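Local atomic coordinates of 5-oxoprolinase subunit C (Escherichia coli, PDB entry 5DUD), a protein that catalyses, as one subunit of 5-oxoprolinase, the cleavage of 5-oxoproline to L-glutamate at the expense of ATP hydrolysis. Residues L37-L42 with E300-R305; D191-S196 with P256-I261; S201-S204 with Y209-Q212; A270-P273 with P277-F280. One frame throughout, in Å; residues are numbered along the deposited sequence.

Contact 1 (L37-L42 with E300-R305)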
loop_
_atom_site.group_PDB
_atom_site.type_symbol
_atom_site.label_atom_id
_atom_site.label_comp_id
_atom_site.label_asym_id
_atom_site.label_seq_id
_atom_site.Cartn_x
_atom_site.Cartn_y
_atom_site.Cartn_z
ATOM N N LEU A 37 -13.043 2.701 11.769
ATOM C CA LEU A 37 -13.837 3.338 10.707
ATOM C C LEU A 37 -15.134 2.548 10.410
ATOM O O LEU A 37 -16.188 3.157 10.191
ATOM C CB LEU A 37 -12.971 3.441 9.431
ATOM C CG LEU A 37 -13.641 4.034 8.188
ATOM C CD1 LEU A 37 -12.736 5.015 7.480
ATOM C CD2 LEU A 37 -14.041 2.946 7.194
ATOM N N ARG A 38 -15.049 1.199 10.389
ATOM C CA ARG A 38 -16.205 0.337 10.109
ATOM C C ARG A 38 -17.288 0.499 11.168
ATOM O O ARG A 38 -18.443 0.679 10.800
ATOM C CB ARG A 38 -15.806 -1.145 9.970
ATOM C CG ARG A 38 -15.155 -1.435 8.623
ATOM C CD ARG A 38 -14.719 -2.867 8.446
ATOM N NE ARG A 38 -14.171 -3.078 7.106
ATOM C CZ ARG A 38 -13.600 -4.197 6.672
ATOM N NH1 ARG A 38 -13.493 -5.252 7.478
ATOM N NH2 ARG A 38 -13.131 -4.278 5.435
ATOM N N ILE A 39 -16.922 0.506 12.462
ATOM C CA ILE A 39 -17.879 0.685 13.567
ATOM C C ILE A 39 -18.546 2.068 13.479
ATOM O O ILE A 39 -19.759 2.164 13.661
ATOM C CB ILE A 39 -17.184 0.478 14.944
ATOM C CG1 ILE A 39 -16.777 -1.001 15.141
ATOM C CG2 ILE A 39 -18.075 0.937 16.106
ATOM C CD1 ILE A 39 -15.672 -1.231 16.183
ATOM N N ALA A 40 -17.754 3.125 13.193
ATOM C CA ALA A 40 -18.257 4.495 13.061
ATOM C C ALA A 40 -19.306 4.591 11.957
ATOM O O ALA A 40 -20.386 5.128 12.194
ATOM C CB ALA A 40 -17.113 5.459 12.774
ATOM N N ASN A 41 -18.995 4.058 10.759
ATOM C CA ASN A 41 -19.940 4.080 9.636
ATOM C C ASN A 41 -21.161 3.205 9.944
ATOM O O ASN A 41 -22.275 3.556 9.555
ATOM C CB ASN A 41 -19.271 3.643 8.319
ATOM C CG ASN A 41 -18.279 4.644 7.770
ATOM O OD1 ASN A 41 -18.558 5.844 7.684
ATOM N ND2 ASN A 41 -17.126 4.174 7.307
ATOM N N LEU A 42 -20.957 2.091 10.663
ATOM C CA LEU A 42 -22.063 1.222 11.062
ATOM C C LEU A 42 -23.017 1.975 11.999
ATOM O O LEU A 42 -24.227 1.977 11.759
ATOM C CB LEU A 42 -21.555 -0.074 11.722
ATOM C CG LEU A 42 -21.080 -1.167 10.747
ATOM C CD1 LEU A 42 -20.137 -2.138 11.428
ATOM C CD2 LEU A 42 -22.255 -1.923 10.138
ATOM N N GLU A 300 -20.635 -8.464 11.764
ATOM C CA GLU A 300 -21.968 -9.015 11.493
ATOM C C GLU A 300 -22.841 -8.904 12.757
ATOM O O GLU A 300 -24.056 -8.738 12.637
ATOM C CB GLU A 300 -21.883 -10.465 10.986
ATOM C CG GLU A 300 -21.260 -10.536 9.602
ATOM C CD GLU A 300 -21.292 -11.898 8.939
ATOM O OE1 GLU A 300 -20.698 -12.847 9.498
ATOM O OE2 GLU A 300 -21.873 -12.005 7.834
ATOM N N GLN A 301 -22.226 -8.959 13.961
ATOM C CA GLN A 301 -22.936 -8.739 15.230
ATOM C C GLN A 301 -23.362 -7.265 15.327
ATOM O O GLN A 301 -24.474 -6.979 15.772
ATOM C CB GLN A 301 -22.074 -9.126 16.448
ATOM C CG GLN A 301 -21.966 -10.630 16.692
ATOM C CD GLN A 301 -20.606 -11.050 17.206
ATOM O OE1 GLN A 301 -19.976 -11.966 16.668
ATOM N NE2 GLN A 301 -20.117 -10.407 18.263
ATOM N N LEU A 302 -22.475 -6.337 14.901
ATOM C CA LEU A 302 -22.769 -4.894 14.868
ATOM C C LEU A 302 -23.853 -4.574 13.828
ATOM O O LEU A 302 -24.627 -3.638 14.030
ATOM C CB LEU A 302 -21.513 -4.069 14.544
ATOM C CG LEU A 302 -20.618 -3.631 15.711
ATOM C CD1 LEU A 302 -19.207 -4.186 15.570
ATOM C CD2 LEU A 302 -20.560 -2.106 15.808
ATOM N N ALA A 303 -23.911 -5.348 12.721
ATOM C CA ALA A 303 -24.903 -5.165 11.657
ATOM C C ALA A 303 -26.348 -5.525 12.090
ATOM O O ALA A 303 -27.267 -5.259 11.317
ATOM C CB ALA A 303 -24.519 -5.990 10.434
ATOM N N TRP A 304 -26.552 -6.107 13.300
ATOM C CA TRP A 304 -27.880 -6.456 13.821
ATOM C C TRP A 304 -28.364 -5.445 14.896
ATOM O O TRP A 304 -29.173 -5.810 15.750
ATOM C CB TRP A 304 -27.870 -7.909 14.362
ATOM C CG TRP A 304 -27.697 -8.933 13.279
ATOM C CD1 TRP A 304 -28.265 -8.918 12.040
ATOM C CD2 TRP A 304 -26.903 -10.126 13.341
ATOM N NE1 TRP A 304 -27.842 -10.001 11.310
ATOM C CE2 TRP A 304 -27.015 -10.767 12.088
ATOM C CE3 TRP A 304 -26.107 -10.720 14.334
ATOM C CZ2 TRP A 304 -26.354 -11.964 11.799
ATOM C CZ3 TRP A 304 -25.447 -11.904 14.042
ATOM C CH2 TRP A 304 -25.577 -12.515 12.788
ATOM N N ARG A 305 -28.002 -4.146 14.756
ATOM C CA ARG A 305 -28.437 -3.074 15.659
ATOM C C ARG A 305 -28.825 -1.829 14.856
ATOM O O ARG A 305 -28.135 -1.468 13.902
ATOM C CB ARG A 305 -27.326 -2.735 16.661
#
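Leu302, in the C-terminal part of helix 285-302, packs against Ile39 and Leu42 of helix 34-44. This is helix-to-helix packing in which a long C-terminal helix lies against the carboxyltransferase fold. Ile39 and Leu42 are three residues apart and so lie on the same face of their helix. Leu302 sets the methyls of its fork against Ile39 and its CB against Leu42, crossing each side chain at about a right angle. Both methyls rest on Ile39: CD1 of Leu302 lies 4.0 Å from CG1 of Ile39, and CD2 of Leu302 touches that CG1 as well as CG2 of Ile39, the latter at 3.9 Å. The beta-branch suits this place, since Ile39 holds CG2 anti to its backbone nitrogen and CG1 beside that nitrogen (chi1 -69°), offering both to the leucine. Val165, from a loop, touches Ile39 and Leu302 alike, while Leu37, Ala40 and Asn41 turn to the strands beneath helix 34-44. Next comes Ala303, whose small side chain lets the backbones come together: its CA is 7.0 Å from CA of Leu42. A type I beta turn runs from Leu302 to Arg305. Leu42 spans both residues, with CD2 near the Ala303 backbone and CD1 3.9 Å from CB of Leu302.

Contact 2 (D191-S196 with P256-I261)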
loop_
_atom_site.group_PDB
_atom_site.type_symbol
_atom_site.label_atom_id
_atom_site.label_comp_id
_atom_site.label_asym_id
_atom_site.label_seq_id
_atom_site.Cartn_x
_atom_site.Cartn_y
_atom_site.Cartn_z
ATOM N N ASP A 191 14.879 -15.604 17.980
ATOM C CA ASP A 191 14.462 -15.462 19.386
ATOM C C ASP A 191 14.205 -13.998 19.741
ATOM O O ASP A 191 13.153 -13.686 20.293
ATOM C CB ASP A 191 15.511 -16.047 20.353
ATOM C CG ASP A 191 15.514 -17.561 20.427
ATOM O OD1 ASP A 191 15.201 -18.208 19.404
ATOM O OD2 ASP A 191 15.846 -18.099 21.506
ATOM N N ALA A 192 15.146 -13.102 19.397
ATOM C CA ALA A 192 15.011 -11.666 19.655
ATOM C C ALA A 192 13.720 -11.093 19.047
ATOM O O ALA A 192 13.109 -10.228 19.661
ATOM C CB ALA A 192 16.216 -10.914 19.107
ATOM N N PHE A 193 13.277 -11.592 17.879
ATOM C CA PHE A 193 12.062 -11.080 17.237
ATOM C C PHE A 193 10.801 -11.301 18.086
ATOM O O PHE A 193 9.901 -10.464 18.051
ATOM C CB PHE A 193 11.862 -11.697 15.841
ATOM C CG PHE A 193 10.814 -10.972 15.030
ATOM C CD1 PHE A 193 11.042 -9.686 14.565
ATOM C CD2 PHE A 193 9.583 -11.555 14.774
ATOM C CE1 PHE A 193 10.062 -9.000 13.849
ATOM C CE2 PHE A 193 8.607 -10.872 14.048
ATOM C CZ PHE A 193 8.853 -9.599 13.590
ATOM N N TRP A 194 10.754 -12.399 18.860
ATOM C CA TRP A 194 9.616 -12.726 19.717
ATOM C C TRP A 194 9.861 -12.251 21.149
ATOM O O TRP A 194 8.963 -11.670 21.753
ATOM C CB TRP A 194 9.343 -14.253 19.699
ATOM C CG TRP A 194 9.274 -14.869 18.329
ATOM C CD1 TRP A 194 10.098 -15.826 17.819
ATOM C CD2 TRP A 194 8.319 -14.576 17.306
ATOM N NE1 TRP A 194 9.738 -16.123 16.526
ATOM C CE2 TRP A 194 8.640 -15.376 16.190
ATOM C CE3 TRP A 194 7.221 -13.713 17.221
ATOM C CZ2 TRP A 194 7.902 -15.334 15.003
ATOM C CZ3 TRP A 194 6.494 -13.668 16.044
ATOM C CH2 TRP A 194 6.829 -14.479 14.956
ATOM N N ARG A 195 11.062 -12.510 21.693
ATOM C CA ARG A 195 11.381 -12.167 23.081
ATOM C C ARG A 195 11.659 -10.679 23.286
ATOM O O ARG A 195 11.140 -10.101 24.236
ATOM C CB ARG A 195 12.591 -12.977 23.584
ATOM N N SER A 196 12.492 -10.068 22.432
ATOM C CA SER A 196 12.918 -8.673 22.598
ATOM C C SER A 196 11.834 -7.645 22.188
ATOM O O SER A 196 11.173 -7.845 21.174
ATOM C CB SER A 196 14.188 -8.413 21.792
ATOM O OG SER A 196 14.977 -7.388 22.372
ATOM N N PRO A 256 14.470 -9.104 2.531
ATOM C CA PRO A 256 14.077 -10.381 3.150
ATOM C C PRO A 256 12.986 -10.190 4.215
ATOM O O PRO A 256 13.146 -9.368 5.115
ATOM C CB PRO A 256 15.386 -10.904 3.753
ATOM C CG PRO A 256 16.204 -9.702 3.982
ATOM C CD PRO A 256 15.832 -8.704 2.934
ATOM N N ARG A 257 11.868 -10.929 4.071
ATOM C CA ARG A 257 10.689 -10.864 4.932
ATOM C C ARG A 257 10.786 -11.892 6.073
ATOM O O ARG A 257 10.685 -13.095 5.826
ATOM C CB ARG A 257 9.417 -11.114 4.095
ATOM C CG ARG A 257 9.269 -10.218 2.864
ATOM C CD ARG A 257 8.350 -10.829 1.818
ATOM N NE ARG A 257 9.014 -11.891 1.056
ATOM C CZ ARG A 257 8.484 -12.533 0.016
ATOM N NH1 ARG A 257 7.265 -12.226 -0.419
ATOM N NH2 ARG A 257 9.175 -13.484 -0.604
ATOM N N ILE A 258 11.010 -11.419 7.303
ATOM C CA ILE A 258 11.136 -12.301 8.467
ATOM C C ILE A 258 9.767 -12.776 8.978
ATOM O O ILE A 258 9.647 -13.951 9.305
ATOM C CB ILE A 258 11.949 -11.646 9.616
ATOM C CG1 ILE A 258 12.340 -12.709 10.670
ATOM C CG2 ILE A 258 11.200 -10.472 10.289
ATOM C CD1 ILE A 258 13.265 -12.230 11.710
ATOM N N ALA A 259 8.755 -11.885 9.061
ATOM C CA ALA A 259 7.432 -12.249 9.575
ATOM C C ALA A 259 6.318 -11.454 8.901
ATOM O O ALA A 259 6.590 -10.489 8.187
ATOM C CB ALA A 259 7.388 -12.030 11.080
ATOM N N CYS A 260 5.068 -11.882 9.107
ATOM C CA CYS A 260 3.888 -11.215 8.557
ATOM C C CYS A 260 2.823 -11.125 9.637
ATOM O O CYS A 260 2.440 -12.150 10.197
ATOM C CB CYS A 260 3.366 -11.940 7.318
ATOM S SG CYS A 260 2.006 -11.083 6.480
ATOM N N ILE A 261 2.384 -9.901 9.957
ATOM C CA ILE A 261 1.360 -9.646 10.971
ATOM C C ILE A 261 -0.013 -10.020 10.397
ATOM O O ILE A 261 -0.305 -9.723 9.233
ATOM C CB ILE A 261 1.420 -8.170 11.447
ATOM C CG1 ILE A 261 2.785 -7.878 12.116
ATOM C CG2 ILE A 261 0.278 -7.834 12.416
ATOM C CD1 ILE A 261 3.247 -6.542 11.918
#
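Phe193 and Ile258 mark the closest backbone approach, 8.9 Å from CA to CA, and strand 257-261 departs from extended geometry just there, for Ile258 has a helix-like psi of -43°. This breaks the usual alternation, and the successive side chains of Ile258 and Ala259 both face the helix. Phe193 fills the space between helix and strand, its CG lying anti to the backbone nitrogen (chi1 -167°), which sends the ring toward the strand. CG2 of Ile258 sits over one ring face in a CH-pi contact, 4.2 Å from the centroid of the Phe193 ring. Ala259 approaches the far end of the ring obliquely, from the same side of its plane as Ile258, its CB 3.4 Å from CE2 of Phe193; a residue this small leaves room for the aromatic. In this way helix 187-195 is packed onto a sheet of the carboxyltransferase, cyclophilin-like fold, where Phe280 of strand 277-282 also stacks with Phe193. Were Phe193 cut back to an alanine, a gap would probably open before Ile258 and Ala259, and Phe280 would lose its stacking mate. Cys260 points away from the helix and packs on the backbone of another protein chain. Arg257, remote from the helix, forms a salt bridge through NE with Glu181.

Contact 3 (S201-S204 with Y209-Q212); sequences SSQS and YRLQ
Gln203 and Arg210 run side by side and point the same way across a beta hairpin, in which strands 198-200 and 208-212 are joined by a loop that opens with a type I turn from Ser201 to Ser204. Their stems touch, CB of Gln203 lying 3.8 Å from CG of Arg210. Farther out the amide and guanidinium planes stand almost perpendicular, at 85°, and OE1 of Gln203 hangs 4.0 Å above the guanidinium plane of Arg210, over its centre. Long, flexible polar chains suit this solvent-facing flank. Two residues on along the strand, Gln212 sets its CG 3.4 Å from OG of Ser201, and the bend at chi2 (-68°) folds the amide back along the serine. Ser204 faces the strand differently: its CB meets the Tyr209 ring obliquely, while its short hydroxyl bridges turn and strand, giving its proton to Ser201 O at 2.8 Å and accepting from Arg210 N at 3.0 Å. Ser201 O also receives Ser204 N, so two donors from one residue grip it. Without the hydroxyl, as with an alanine at Ser204, Arg210 N is likely to lose this acceptor and the turn to be held to the strand less firmly. The remaining bond links the backbones: Ser201 N donates to Arg210 O at 3.1 Å.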
loop_
_atom_site.group_PDB
_atom_site.type_symbol
_atom_site.label_atom_id
_atom_site.label_comp_id
_atom_site.label_asym_id
_atom_site.label_seq_id
_atom_site.Cartn_x
_atom_site.Cartn_y
_atom_site.Cartn_z
ATOM N N SER A 201 9.922 4.138 15.741
ATOM C CA SER A 201 10.784 5.248 15.337
ATOM C C SER A 201 9.972 6.381 14.711
ATOM O O SER A 201 8.925 6.134 14.113
ATOM C CB SER A 201 11.835 4.763 14.340
ATOM O OG SER A 201 13.073 5.425 14.541
ATOM N N SER A 202 10.504 7.614 14.782
ATOM C CA SER A 202 9.887 8.824 14.211
ATOM C C SER A 202 9.656 8.756 12.675
ATOM O O SER A 202 8.792 9.472 12.172
ATOM C CB SER A 202 10.738 10.051 14.524
ATOM O OG SER A 202 12.020 9.966 13.924
ATOM N N GLN A 203 10.426 7.921 11.944
ATOM C CA GLN A 203 10.267 7.724 10.491
ATOM C C GLN A 203 8.924 7.080 10.124
ATOM O O GLN A 203 8.431 7.277 9.007
ATOM C CB GLN A 203 11.392 6.831 9.950
ATOM C CG GLN A 203 12.698 7.577 9.722
ATOM C CD GLN A 203 12.726 8.242 8.365
ATOM O OE1 GLN A 203 12.866 7.578 7.332
ATOM N NE2 GLN A 203 12.564 9.559 8.321
ATOM N N SER A 204 8.366 6.282 11.045
ATOM C CA SER A 204 7.096 5.577 10.886
ATOM C C SER A 204 5.948 6.505 10.488
ATOM O O SER A 204 5.679 7.480 11.183
ATOM C CB SER A 204 6.726 4.877 12.189
ATOM O OG SER A 204 7.772 4.024 12.623
ATOM N N TYR A 209 6.133 1.331 9.040
ATOM C CA TYR A 209 6.666 1.584 10.380
ATOM C C TYR A 209 8.093 1.063 10.532
ATOM O O TYR A 209 8.296 -0.141 10.403
ATOM C CB TYR A 209 5.805 0.893 11.458
ATOM C CG TYR A 209 4.498 1.547 11.871
ATOM C CD1 TYR A 209 3.843 2.445 11.036
ATOM C CD2 TYR A 209 3.862 1.181 13.048
ATOM C CE1 TYR A 209 2.630 3.027 11.409
ATOM C CE2 TYR A 209 2.657 1.757 13.435
ATOM C CZ TYR A 209 2.039 2.680 12.611
ATOM O OH TYR A 209 0.835 3.248 12.965
ATOM N N ARG A 210 9.057 1.926 10.911
ATOM C CA ARG A 210 10.449 1.515 11.173
ATOM C C ARG A 210 10.600 1.191 12.670
ATOM O O ARG A 210 10.197 2.003 13.499
ATOM C CB ARG A 210 11.435 2.613 10.730
ATOM C CG ARG A 210 11.124 3.143 9.323
ATOM C CD ARG A 210 12.335 3.386 8.442
ATOM N NE ARG A 210 11.936 3.540 7.039
ATOM C CZ ARG A 210 12.774 3.692 6.015
ATOM N NH1 ARG A 210 14.089 3.720 6.219
ATOM N NH2 ARG A 210 12.305 3.819 4.780
ATOM N N LEU A 211 11.107 -0.009 13.012
ATOM C CA LEU A 211 11.221 -0.454 14.399
ATOM C C LEU A 211 12.657 -0.378 14.910
ATOM O O LEU A 211 13.551 -0.929 14.278
ATOM C CB LEU A 211 10.717 -1.901 14.516
ATOM C CG LEU A 211 9.335 -2.216 13.938
ATOM C CD1 LEU A 211 8.969 -3.684 14.177
ATOM C CD2 LEU A 211 8.257 -1.310 14.524
ATOM N N GLN A 212 12.868 0.261 16.073
ATOM C CA GLN A 212 14.176 0.354 16.729
ATOM C C GLN A 212 14.348 -0.778 17.743
ATOM O O GLN A 212 13.525 -0.904 18.651
ATOM C CB GLN A 212 14.330 1.691 17.465
ATOM C CG GLN A 212 14.293 2.973 16.631
ATOM C CD GLN A 212 15.471 3.181 15.690
ATOM O OE1 GLN A 212 15.954 2.255 15.042
ATOM N NE2 GLN A 212 15.989 4.407 15.581
#

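Contact 4 (A270-P273 with P277-F280); sequences AQIP and PIHF
Ile272 and Ile278 face each other across a short helix-to-strand connection of the carboxyltransferase domain, in which the chain passes from helix 266-271 through a short loop into strand 277-282. Their CA atoms are 7.9 Å apart, and no hydrogen bond spans the gap, so the meeting rests mainly on the two isoleucine side chains. The buried part is wholly aliphatic. The two isoleucines cross obliquely, and CD1 at the end of Ile272 reaches both branches of Ile278, where a long, branched side chain fits well. In Ile278 CG1 lies anti to the carbonyl carbon and CG2 anti to the backbone nitrogen (chi1 -41°), which spreads the two carbons before that methyl. Ile174 of strand 173-178 touches both isoleucines, and Leu211 packs on Ile278, closing this side with more apolar groups. The other side is slacker and partly exposed. CB of Pro277 points away from segment 270-273, and its carbonyl is the part nearest Ile272, with CG2 of Ile272 staying 4.3 Å from O of Pro277. Behind Ile272, the buried amide of Gln271 is satisfied by Asp33, Met109 and Arg110. The closest approaches remain with the isoleucines: CD1 of Ile272 is 3.9 Å from both CG2 and CG1 of Ile278.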
loop_
_atom_site.group_PDB
_atom_site.type_symbol
_atom_site.label_atom_id
_atom_site.label_comp_id
_atom_site.label_asym_id
_atom_site.label_seq_id
_atom_site.Cartn_x
_atom_site.Cartn_y
_atom_site.Cartn_z
ATOM N N ALA A 270 -1.871 0.855 14.515
ATOM C CA ALA A 270 -2.388 2.208 14.285
ATOM C C ALA A 270 -2.458 3.056 15.543
ATOM O O ALA A 270 -2.284 4.267 15.433
ATOM C CB ALA A 270 -3.781 2.134 13.666
ATOM N N GLN A 271 -2.744 2.456 16.714
ATOM C CA GLN A 271 -2.879 3.216 17.954
ATOM C C GLN A 271 -1.593 3.317 18.760
ATOM O O GLN A 271 -1.537 4.143 19.667
ATOM C CB GLN A 271 -3.973 2.610 18.844
ATOM C CG GLN A 271 -5.368 2.520 18.214
ATOM C CD GLN A 271 -5.909 3.777 17.567
ATOM O OE1 GLN A 271 -5.487 4.899 17.854
ATOM N NE2 GLN A 271 -6.954 3.625 16.774
ATOM N N ILE A 272 -0.563 2.521 18.450
ATOM C CA ILE A 272 0.684 2.538 19.226
ATOM C C ILE A 272 1.412 3.895 19.112
ATOM O O ILE A 272 1.852 4.253 18.018
ATOM C CB ILE A 272 1.635 1.371 18.829
ATOM C CG1 ILE A 272 1.097 0.034 19.390
ATOM C CG2 ILE A 272 3.068 1.608 19.356
ATOM C CD1 ILE A 272 1.617 -1.207 18.691
ATOM N N PRO A 273 1.638 4.621 20.241
ATOM C CA PRO A 273 2.369 5.903 20.159
ATOM C C PRO A 273 3.819 5.774 19.662
ATOM O O PRO A 273 4.410 4.696 19.726
ATOM C CB PRO A 273 2.337 6.428 21.600
ATOM C CG PRO A 273 1.213 5.722 22.249
ATOM C CD PRO A 273 1.174 4.367 21.620
ATOM N N PRO A 277 6.844 0.668 23.200
ATOM C CA PRO A 277 7.337 -0.563 22.559
ATOM C C PRO A 277 6.236 -1.379 21.872
ATOM O O PRO A 277 5.053 -1.077 21.995
ATOM C CB PRO A 277 7.955 -1.336 23.729
ATOM C CG PRO A 277 7.206 -0.885 24.917
ATOM C CD PRO A 277 6.864 0.551 24.674
ATOM N N ILE A 278 6.661 -2.417 21.120
ATOM C CA ILE A 278 5.796 -3.363 20.396
ATOM C C ILE A 278 6.346 -4.779 20.590
ATOM O O ILE A 278 7.510 -5.020 20.268
ATOM C CB ILE A 278 5.678 -3.046 18.870
ATOM C CG1 ILE A 278 5.536 -1.533 18.583
ATOM C CG2 ILE A 278 4.501 -3.831 18.259
ATOM C CD1 ILE A 278 5.598 -1.166 17.106
ATOM N N HIS A 279 5.517 -5.719 21.074
ATOM C CA HIS A 279 5.929 -7.117 21.256
ATOM C C HIS A 279 5.296 -7.990 20.188
ATOM O O HIS A 279 4.118 -7.823 19.872
ATOM C CB HIS A 279 5.536 -7.644 22.645
ATOM C CG HIS A 279 6.132 -6.875 23.784
ATOM N ND1 HIS A 279 5.421 -5.881 24.431
ATOM C CD2 HIS A 279 7.351 -6.981 24.360
ATOM C CE1 HIS A 279 6.220 -5.419 25.378
ATOM N NE2 HIS A 279 7.391 -6.056 25.378
ATOM N N PHE A 280 6.065 -8.936 19.638
ATOM C CA PHE A 280 5.560 -9.872 18.636
ATOM C C PHE A 280 5.296 -11.227 19.292
ATOM O O PHE A 280 6.106 -11.694 20.093
ATOM C CB PHE A 280 6.533 -10.021 17.459
ATOM C CG PHE A 280 6.642 -8.796 16.582
ATOM C CD1 PHE A 280 5.590 -8.412 15.764
ATOM C CD2 PHE A 280 7.816 -8.060 16.530
ATOM C CE1 PHE A 280 5.695 -7.289 14.944
ATOM C CE2 PHE A 280 7.922 -6.940 15.705
ATOM C CZ PHE A 280 6.861 -6.563 14.918
#

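Overall arrangement
Contacts 2, 3 and 4 all reach one mixed sheet, which includes strands 208-212, 257-261 and 277-282, with centres 11 to 15 Å apart. Contact 4 touches both others: Phe280 meets the helix of contact 2, and Leu211 packs on Phe280 and Ile278, so an apolar layer links contacts 2 and 4 and reaches the strand of contact 3 through Leu211, while contact 3 itself lies at the surface. Contact 1 stands apart, its centre 25 Å from that of contact 4 and about 33 Å from that of contact 2. Along the chain contact 3 is nested within contact 2, contact 4 follows, and contact 1 encloses all. Helix 285-302, following strand 277-282, thus carries the chain's end back to helix 34-44.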